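Local coordinates for flavodoxin, WrbA-like protein (PDB 3D7N), which probably binds FMN and transfers electrons as a flavodoxin-like, WrbA-type NAD(P)H:quinone oxidoreductase, at residues L52-I58 / K88-V93. Coordinates in Å, arbitrary orientation, origin at the centre of the assembly. Residue numbers count along the deposited sequence, not the author numbering.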
loop_
_atom_site.group_PDB
_atom_site.type_symbol
_atom_site.label_atom_id
_atom_site.label_comp_id
_atom_site.label_asym_id
_atom_site.label_seq_id
_atom_site.Cartn_x
_atom_site.Cartn_y
_atom_site.Cartn_z
ATOM N N LEU A 52 17.681 20.005 -7.351
ATOM C CA LEU A 52 17.080 19.204 -6.268
ATOM C C LEU A 52 17.904 19.296 -4.985
ATOM O O LEU A 52 17.362 19.572 -3.931
ATOM C CB LEU A 52 16.958 17.734 -6.638
ATOM C CG LEU A 52 15.851 17.119 -7.524
ATOM C CD1 LEU A 52 14.470 17.677 -7.236
ATOM C CD2 LEU A 52 16.234 17.276 -8.993
ATOM N N ASP A 53 19.212 19.054 -5.061
ATOM C CA ASP A 53 20.075 19.278 -3.887
ATOM C C ASP A 53 19.984 20.724 -3.293
ATOM O O ASP A 53 20.226 20.901 -2.107
ATOM C CB ASP A 53 21.558 18.984 -4.174
ATOM C CG ASP A 53 21.838 17.528 -4.558
ATOM O OD1 ASP A 53 20.930 16.657 -4.601
ATOM O OD2 ASP A 53 23.030 17.278 -4.859
ATOM N N ALA A 54 19.628 21.730 -4.085
ATOM C CA ALA A 54 19.578 23.127 -3.554
ATOM C C ALA A 54 18.161 23.557 -3.164
ATOM O O ALA A 54 17.978 24.655 -2.663
ATOM C CB ALA A 54 20.198 24.146 -4.545
ATOM N N ALA A 55 17.175 22.698 -3.382
ATOM C CA ALA A 55 15.755 23.051 -3.106
ATOM C C ALA A 55 15.453 22.975 -1.614
ATOM O O ALA A 55 16.043 22.131 -0.907
ATOM C CB ALA A 55 14.795 22.163 -3.892
ATOM N N ASP A 56 14.588 23.882 -1.143
ATOM C CA ASP A 56 13.921 23.728 0.164
ATOM C C ASP A 56 12.731 22.723 0.146
ATOM O O ASP A 56 12.366 22.195 1.193
ATOM C CB ASP A 56 13.410 25.066 0.682
ATOM C CG ASP A 56 14.516 26.037 0.952
ATOM O OD1 ASP A 56 15.459 25.686 1.690
ATOM O OD2 ASP A 56 14.411 27.164 0.438
ATOM N N ALA A 57 12.135 22.517 -1.038
ATOM C CA ALA A 57 11.005 21.624 -1.245
ATOM C C ALA A 57 11.154 20.972 -2.612
ATOM O O ALA A 57 11.584 21.623 -3.544
ATOM C CB ALA A 57 9.676 22.347 -1.149
ATOM N N ILE A 58 10.844 19.672 -2.667
ATOM C CA ILE A 58 10.880 18.833 -3.889
ATOM C C ILE A 58 9.510 18.225 -4.028
ATOM O O ILE A 58 9.013 17.570 -3.102
ATOM C CB ILE A 58 11.930 17.682 -3.826
ATOM C CG1 ILE A 58 13.331 18.262 -3.609
ATOM C CG2 ILE A 58 11.902 16.866 -5.100
ATOM C CD1 ILE A 58 14.430 17.220 -3.270
ATOM N N LYS A 88 21.694 13.935 1.223
ATOM C CA LYS A 88 21.574 15.290 0.701
ATOM C C LYS A 88 20.176 15.908 0.840
ATOM O O LYS A 88 20.057 17.131 0.962
ATOM C CB LYS A 88 22.019 15.345 -0.763
ATOM C CG LYS A 88 23.541 15.127 -0.946
ATOM C CD LYS A 88 24.217 16.125 -1.914
ATOM C CE LYS A 88 25.001 17.279 -1.232
ATOM N NZ LYS A 88 26.464 16.979 -1.095
ATOM N N TRP A 89 19.125 15.081 0.852
ATOM C CA TRP A 89 17.778 15.592 0.887
ATOM C C TRP A 89 17.124 15.457 2.253
ATOM O O TRP A 89 15.910 15.653 2.366
ATOM C CB TRP A 89 16.896 14.918 -0.193
ATOM C CG TRP A 89 17.384 15.088 -1.618
ATOM C CD1 TRP A 89 18.415 15.854 -2.039
ATOM C CD2 TRP A 89 16.819 14.501 -2.802
ATOM N NE1 TRP A 89 18.565 15.760 -3.381
ATOM C CE2 TRP A 89 17.607 14.935 -3.891
ATOM C CE3 TRP A 89 15.734 13.654 -3.047
ATOM C CZ2 TRP A 89 17.336 14.559 -5.215
ATOM C CZ3 TRP A 89 15.457 13.268 -4.352
ATOM C CH2 TRP A 89 16.259 13.718 -5.426
ATOM N N GLN A 90 17.891 15.100 3.278
ATOM C CA GLN A 90 17.352 14.966 4.639
ATOM C C GLN A 90 16.693 16.288 5.072
ATOM O O GLN A 90 17.205 17.388 4.821
ATOM C CB GLN A 90 18.466 14.547 5.645
ATOM C CG GLN A 90 17.986 13.838 6.987
ATOM C CD GLN A 90 17.876 12.271 6.886
ATOM O OE1 GLN A 90 17.810 11.550 7.918
ATOM N NE2 GLN A 90 17.883 11.746 5.645
ATOM N N ASP A 91 15.527 16.169 5.682
ATOM C CA ASP A 91 14.784 17.303 6.231
ATOM C C ASP A 91 14.192 18.294 5.240
ATOM O O ASP A 91 13.612 19.297 5.652
ATOM C CB ASP A 91 15.607 18.024 7.293
ATOM C CG ASP A 91 15.987 17.118 8.411
ATOM O OD1 ASP A 91 15.274 16.128 8.593
ATOM O OD2 ASP A 91 17.002 17.357 9.082
ATOM N N LYS A 92 14.293 18.013 3.952
ATOM C CA LYS A 92 13.607 18.811 2.954
ATOM C C LYS A 92 12.103 18.546 3.024
ATOM O O LYS A 92 11.658 17.481 3.495
ATOM C CB LYS A 92 14.172 18.505 1.543
ATOM C CG LYS A 92 15.646 18.962 1.327
ATOM C CD LYS A 92 16.022 18.945 -0.155
ATOM C CE LYS A 92 17.517 19.189 -0.455
ATOM N NZ LYS A 92 18.007 20.528 -0.100
ATOM N N VAL A 93 11.322 19.492 2.528
ATOM C CA VAL A 93 9.864 19.355 2.457
ATOM C C VAL A 93 9.530 18.726 1.102
ATOM O O VAL A 93 10.046 19.169 0.091
ATOM C CB VAL A 93 9.174 20.735 2.575
ATOM C CG1 VAL A 93 7.689 20.635 2.283
ATOM C CG2 VAL A 93 9.460 21.385 3.993
#
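Trp-89 lays one ring face over Ile-58, whose CD1 sits 3.9 Å from the centroid of the six-membered ring in a CH-pi contact; Leu-52 CB touches the indole, 3.5 Å from Trp-89 CZ2. At the ring edge, Trp-89 NE1 donates to Asp-53 OD1 (2.8 Å), so the indole is held to the last turn of helix 46-54 by Leu-52 and Asp-53, and to the start of strand 57-65 by Ile-58. A type II turn from Trp-89 to Lys-92 then brings the chain back, and the Lys-92 side chain extends to the C-terminal end of that helix, where its NZ donates to Asp-53 O (3.0 Å) and Ala-55 O (2.7 Å). Next, parallel strand pairing starts, with Val-93 N to Asp-56 O at 3.2 Å and Ile-58 N to Val-93 O at 2.9 Å, joining strands 57-65 and 93-100 of the flavodoxin-like sheet. Helix 167-186 packs on Ala-57 and Val-93. The Lys-92 ammonium thus meets one carbonyl at the negative end of the helix dipole and one in the following loop, tying turn to helix-strand junction.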